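Local coordinates for putative cytoplasmic protein (Salmonella enterica subsp. enterica serovar Typhimurium, PDB 4J32) that probably cleaves peptidoglycan as Tae4, a papain-like NlpC/P60 cysteine amidase effector of the type VI secretion system that the immunity protein Tai4 counteracts, at residues 59-64 with 140-145; 131-136 with 161-166. One frame throughout, in Å; residues are numbered along the deposited sequence.

Interaction 1: residues 59-64 with 140-145; sequences IRMSYV and VTLWNG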
loop_
_atom_site.group_PDB
_atom_site.type_symbol
_atom_site.label_atom_id
_atom_site.label_comp_id
_atom_site.label_asym_id
_atom_site.label_seq_id
_atom_site.Cartn_x
_atom_site.Cartn_y
_atom_site.Cartn_z
ATOM N N ILE A 59 0.148 13.484 23.849
ATOM C CA ILE A 59 -0.639 12.789 24.858
ATOM C C ILE A 59 0.128 12.803 26.179
ATOM O O ILE A 59 -0.469 12.996 27.248
ATOM C CB ILE A 59 -0.983 11.355 24.402
ATOM C CG1 ILE A 59 -1.761 11.406 23.065
ATOM C CG2 ILE A 59 -1.816 10.603 25.514
ATOM C CD1 ILE A 59 -2.003 10.031 22.362
ATOM N N ARG A 60 1.451 12.619 26.119
ATOM C CA ARG A 60 2.225 12.695 27.367
ATOM C C ARG A 60 2.178 14.103 27.977
ATOM O O ARG A 60 2.024 14.248 29.190
ATOM C CB ARG A 60 3.674 12.259 27.179
ATOM C CG ARG A 60 3.893 10.824 26.648
ATOM C CD ARG A 60 5.394 10.515 26.630
ATOM N NE ARG A 60 5.663 9.189 26.076
ATOM C CZ ARG A 60 6.217 8.974 24.889
ATOM N NH1 ARG A 60 6.595 9.995 24.103
ATOM N NH2 ARG A 60 6.391 7.732 24.471
ATOM N N MET A 61 2.311 15.129 27.145
ATOM C CA MET A 61 2.221 16.514 27.615
ATOM C C MET A 61 0.832 16.816 28.197
ATOM O O MET A 61 0.702 17.502 29.215
ATOM C CB MET A 61 2.602 17.480 26.492
ATOM C CG MET A 61 4.118 17.568 26.249
ATOM S SD MET A 61 5.066 17.986 27.731
ATOM C CE MET A 61 4.363 19.594 28.148
ATOM N N SER A 62 -0.210 16.280 27.559
ATOM C CA SER A 62 -1.563 16.419 28.107
ATOM C C SER A 62 -1.678 15.777 29.499
ATOM O O SER A 62 -2.270 16.347 30.423
ATOM C CB SER A 62 -2.596 15.802 27.155
ATOM O OG SER A 62 -2.624 16.514 25.925
ATOM N N TYR A 63 -1.121 14.580 29.635
ATOM C CA TYR A 63 -1.098 13.903 30.928
ATOM C C TYR A 63 -0.427 14.790 31.997
ATOM O O TYR A 63 -0.969 14.959 33.091
ATOM C CB TYR A 63 -0.391 12.548 30.796
ATOM C CG TYR A 63 -0.363 11.726 32.074
ATOM C CD1 TYR A 63 -1.370 10.795 32.341
ATOM C CD2 TYR A 63 0.690 11.855 32.990
ATOM C CE1 TYR A 63 -1.336 10.020 33.500
ATOM C CE2 TYR A 63 0.734 11.086 34.166
ATOM C CZ TYR A 63 -0.282 10.179 34.411
ATOM O OH TYR A 63 -0.268 9.390 35.547
ATOM N N VAL A 64 0.732 15.362 31.674
ATOM C CA VAL A 64 1.434 16.286 32.585
ATOM C C VAL A 64 0.515 17.420 33.052
ATOM O O VAL A 64 0.395 17.700 34.253
ATOM C CB VAL A 64 2.712 16.868 31.902
ATOM C CG1 VAL A 64 3.283 18.091 32.692
ATOM C CG2 VAL A 64 3.767 15.765 31.701
ATOM N N VAL A 140 7.401 18.494 21.549
ATOM C CA VAL A 140 7.138 19.183 22.823
ATOM C C VAL A 140 7.450 18.188 23.926
ATOM O O VAL A 140 6.955 17.049 23.892
ATOM C CB VAL A 140 5.640 19.550 23.039
ATOM C CG1 VAL A 140 5.495 20.588 24.186
ATOM C CG2 VAL A 140 4.968 20.025 21.776
ATOM N N THR A 141 8.266 18.600 24.894
ATOM C CA THR A 141 8.637 17.700 25.997
ATOM C C THR A 141 9.076 18.513 27.232
ATOM O O THR A 141 8.956 19.737 27.235
ATOM C CB THR A 141 9.716 16.655 25.562
ATOM O OG1 THR A 141 9.833 15.617 26.553
ATOM C CG2 THR A 141 11.045 17.301 25.310
ATOM N N LEU A 142 9.549 17.827 28.273
ATOM C CA LEU A 142 10.125 18.517 29.421
ATOM C C LEU A 142 11.637 18.472 29.334
ATOM O O LEU A 142 12.215 17.588 28.691
ATOM C CB LEU A 142 9.665 17.882 30.746
ATOM C CG LEU A 142 8.147 17.829 30.956
ATOM C CD1 LEU A 142 7.902 17.210 32.302
ATOM C CD2 LEU A 142 7.537 19.219 30.904
ATOM N N TRP A 143 12.260 19.450 29.978
ATOM C CA TRP A 143 13.697 19.647 29.944
ATOM C C TRP A 143 14.128 20.005 31.356
ATOM O O TRP A 143 13.554 20.921 31.974
ATOM C CB TRP A 143 14.015 20.779 28.934
ATOM C CG TRP A 143 15.412 21.312 28.982
ATOM C CD1 TRP A 143 15.831 22.467 29.596
ATOM C CD2 TRP A 143 16.580 20.724 28.396
ATOM N NE1 TRP A 143 17.193 22.634 29.411
ATOM C CE2 TRP A 143 17.671 21.581 28.678
ATOM C CE3 TRP A 143 16.807 19.567 27.634
ATOM C CZ2 TRP A 143 18.973 21.306 28.244
ATOM C CZ3 TRP A 143 18.101 19.296 27.205
ATOM C CH2 TRP A 143 19.163 20.167 27.507
ATOM N N ASN A 144 15.124 19.295 31.886
ATOM C CA ASN A 144 15.525 19.545 33.277
ATOM C C ASN A 144 16.813 20.360 33.432
ATOM O O ASN A 144 17.420 20.370 34.517
ATOM C CB ASN A 144 15.623 18.222 34.057
ATOM C CG ASN A 144 16.849 17.414 33.667
ATOM O OD1 ASN A 144 17.573 17.776 32.731
ATOM N ND2 ASN A 144 17.087 16.315 34.379
ATOM N N GLY A 145 17.230 21.039 32.361
ATOM C CA GLY A 145 18.500 21.772 32.345
ATOM C C GLY A 145 19.659 21.009 31.716
ATOM O O GLY A 145 20.693 21.594 31.394
#

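Interaction 2: residues 131-136 with 161-166; sequences HGWSNA and GPFVPE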
loop_
_atom_site.group_PDB
_atom_site.type_symbol
_atom_site.label_atom_id
_atom_site.label_comp_id
_atom_site.label_asym_id
_atom_site.label_seq_id
_atom_site.Cartn_x
_atom_site.Cartn_y
_atom_site.Cartn_z
ATOM N N HIS A 131 12.783 21.156 10.614
ATOM C CA HIS A 131 12.510 20.334 9.439
ATOM C C HIS A 131 13.243 18.995 9.451
ATOM O O HIS A 131 14.233 18.814 10.166
ATOM C CB HIS A 131 12.823 21.117 8.162
ATOM C CG HIS A 131 14.256 21.541 8.026
ATOM N ND1 HIS A 131 14.713 22.770 8.454
ATOM C CD2 HIS A 131 15.324 20.922 7.466
ATOM C CE1 HIS A 131 16.001 22.883 8.177
ATOM N NE2 HIS A 131 16.395 21.778 7.569
ATOM N N GLY A 132 12.759 18.053 8.648
ATOM C CA GLY A 132 13.426 16.762 8.518
ATOM C C GLY A 132 12.595 15.577 8.985
ATOM O O GLY A 132 12.932 14.430 8.667
ATOM N N TRP A 133 11.512 15.843 9.708
ATOM C CA TRP A 133 10.598 14.778 10.137
ATOM C C TRP A 133 9.372 14.713 9.250
ATOM O O TRP A 133 8.830 15.733 8.847
ATOM C CB TRP A 133 10.120 14.955 11.575
ATOM C CG TRP A 133 11.116 14.577 12.625
ATOM C CD1 TRP A 133 12.210 13.756 12.497
ATOM C CD2 TRP A 133 11.078 14.996 13.990
ATOM N NE1 TRP A 133 12.848 13.639 13.723
ATOM C CE2 TRP A 133 12.177 14.398 14.646
ATOM C CE3 TRP A 133 10.214 15.821 14.723
ATOM C CZ2 TRP A 133 12.445 14.612 16.014
ATOM C CZ3 TRP A 133 10.482 16.040 16.079
ATOM C CH2 TRP A 133 11.591 15.425 16.708
ATOM N N SER A 134 8.934 13.491 8.987
ATOM C CA SER A 134 7.893 13.241 8.015
ATOM C C SER A 134 6.507 13.175 8.647
ATOM O O SER A 134 5.516 13.066 7.915
ATOM C CB SER A 134 8.196 11.937 7.296
ATOM O OG SER A 134 9.337 12.106 6.467
ATOM N N ASN A 135 6.438 13.217 9.970
ATOM C CA ASN A 135 5.168 13.042 10.684
ATOM C C ASN A 135 4.779 14.249 11.545
ATOM O O ASN A 135 3.737 14.218 12.204
ATOM C CB ASN A 135 5.234 11.784 11.573
ATOM C CG ASN A 135 6.189 11.981 12.758
ATOM O OD1 ASN A 135 7.334 12.423 12.572
ATOM N ND2 ASN A 135 5.712 11.705 13.963
ATOM N N ALA A 136 5.622 15.284 11.563
ATOM C CA ALA A 136 5.435 16.405 12.493
ATOM C C ALA A 136 6.369 17.558 12.155
ATOM O O ALA A 136 7.384 17.370 11.489
ATOM C CB ALA A 136 5.653 15.957 13.953
ATOM N N GLY A 161 21.009 14.923 14.158
ATOM C CA GLY A 161 20.160 13.859 13.596
ATOM C C GLY A 161 19.552 14.285 12.270
ATOM O O GLY A 161 20.022 15.256 11.660
ATOM N N PRO A 162 18.506 13.566 11.801
ATOM C CA PRO A 162 17.863 14.020 10.566
ATOM C C PRO A 162 16.957 15.233 10.810
ATOM O O PRO A 162 16.670 15.980 9.885
ATOM C CB PRO A 162 17.066 12.790 10.101
ATOM C CG PRO A 162 16.779 12.024 11.347
ATOM C CD PRO A 162 17.878 12.344 12.341
ATOM N N PHE A 163 16.535 15.432 12.053
ATOM C CA PHE A 163 15.787 16.623 12.432
ATOM C C PHE A 163 16.729 17.828 12.563
ATOM O O PHE A 163 17.745 17.742 13.254
ATOM C CB PHE A 163 15.084 16.373 13.753
ATOM C CG PHE A 163 14.181 17.484 14.179
ATOM C CD1 PHE A 163 13.036 17.786 13.449
ATOM C CD2 PHE A 163 14.478 18.230 15.320
ATOM C CE1 PHE A 163 12.187 18.802 13.857
ATOM C CE2 PHE A 163 13.632 19.255 15.739
ATOM C CZ PHE A 163 12.484 19.543 15.002
ATOM N N VAL A 164 16.411 18.919 11.865
ATOM C CA VAL A 164 17.179 20.178 11.967
ATOM C C VAL A 164 16.330 21.229 12.701
ATOM O O VAL A 164 15.395 21.776 12.129
ATOM C CB VAL A 164 17.598 20.718 10.594
ATOM C CG1 VAL A 164 18.360 22.066 10.736
ATOM C CG2 VAL A 164 18.453 19.687 9.838
ATOM N N PRO A 165 16.648 21.494 13.980
ATOM C CA PRO A 165 15.886 22.469 14.769
ATOM C C PRO A 165 16.022 23.889 14.176
ATOM O O PRO A 165 17.131 24.321 13.842
ATOM C CB PRO A 165 16.543 22.408 16.164
ATOM C CG PRO A 165 17.437 21.189 16.147
ATOM C CD PRO A 165 17.757 20.881 14.736
ATOM N N GLU A 166 14.888 24.566 14.008
ATOM C CA GLU A 166 14.854 25.955 13.518
ATOM C C GLU A 166 14.650 26.935 14.683
ATOM O O GLU A 166 15.317 27.971 14.765
ATOM C CB GLU A 166 13.700 26.131 12.521
ATOM C CG GLU A 166 13.857 25.408 11.189
ATOM C CD GLU A 166 12.516 24.963 10.621
ATOM O OE1 GLU A 166 11.508 24.865 11.391
ATOM O OE2 GLU A 166 12.478 24.656 9.419
#

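Interaction 1: residues 59-64 with 140-145
S62 OG is gripped by two hydrogen bonds, one to P58 O a turn back in its own helix and one from I90 N. N144 OD1, beyond the end of the strand, also holds two, from the backbone N atoms of S146 and I147. Between the segments there is no hydrogen bond at all, and the work falls to M61. Its CG stands beside the backbone N (chi1 -77°), with the chain bent again at chi2 and chi3, so the thioether curls along the strand. M61 CG sits 3.7 Å from V140 O, and the two side chains cross obliquely, CG 3.9 Å from V140 CG1. Further on, SD lies 4.0 Å from T141 CA and touches L142 CD2. In this way helix 57-67 leans on edge strand 138-143, the axes of 59-64 and 140-143 approaching to 8.5 Å at 54°; this is the helix-against-antiparallel-sheet core of the papain-like NlpC/P60 fold, whose catalytic cysteine usually heads such a helix. One turn after M61, V64 CG2 comes loosely to L142 CD1 (4.4 Å), since the straight L142 side chain brings its methyls back toward the helix. T141 points away and packs on F26, while M96, I97, L100 and I125 close round M61 and V140.

Interaction 2: residues 131-136 with 161-166
W133 and F163 meet as a face-to-face stack: F163 lies against the six-membered ring of the indole with planes 20° apart, with CD1 over the middle of the indole, close to the fused bond, 3.5 Å from W133 CD2. F163 CB adds a CH-pi contact over the five-membered ring, reaching 3.5 Å from W133 NE1, so both halves of the indole are engaged from one face. Beside the stack, V164 CB sits over one face of the H131 imidazole, 3.4 Å from NE2. At the ring edge, ND1 donates to E166 OE2 (3.1 Å) nearly in the imidazole plane, although the carboxylate receives it from above its own plane. H131 CG occupies the crowded position between N and carbonyl carbon (chi1 61°), which lays the ring alongside V164, while the bent E166 chain crosses it at about a right angle.

The backbone sets these rings. H131 and V164 are an antiparallel hydrogen-bonded pair, where strand 124-131 ends against the start of strand 164-172. V164 N meets H131 O at 2.8 Å in a straight bond (180°), almost along the C=O axis; the return bond from H131 N to V164 O is longer, at 3.1 Å. G132 then turns the chain, and its bare CA lets P162 O come within 3.6 Å. Outside, V128 backs F163, and two chains of the immunity protein Tai4 cover the loop: G71 of one packs on W133, while E2 of the other bonds G132 N and packs on H131.

With the E166 carboxylate at ND1 and the acidic E2 of that neighbouring chain close by, H131 would be expected to gain a proton more readily than a lone histidine.

Both contacts reach the same four-stranded antiparallel sheet, yet at different depths. Interaction 1 is buried about 4 Å from the centre of the folded chain and fastens a helix to the sheet chiefly by aliphatic and sulfur contacts, with no hydrogen bond across; interaction 2, about 19 Å away between centres, lies at the surface and ties the end of one strand to the start of another with backbone bonds, aromatic stacking and a histidine-carboxylate pair. Along the chain their segments alternate, 131-136 leading into strand 138-143, which holds the first four residues of 140-145. The contrast follows place: no other protein chain touches the segments of interaction 1, whereas two Tai4 chains press on those of interaction 2.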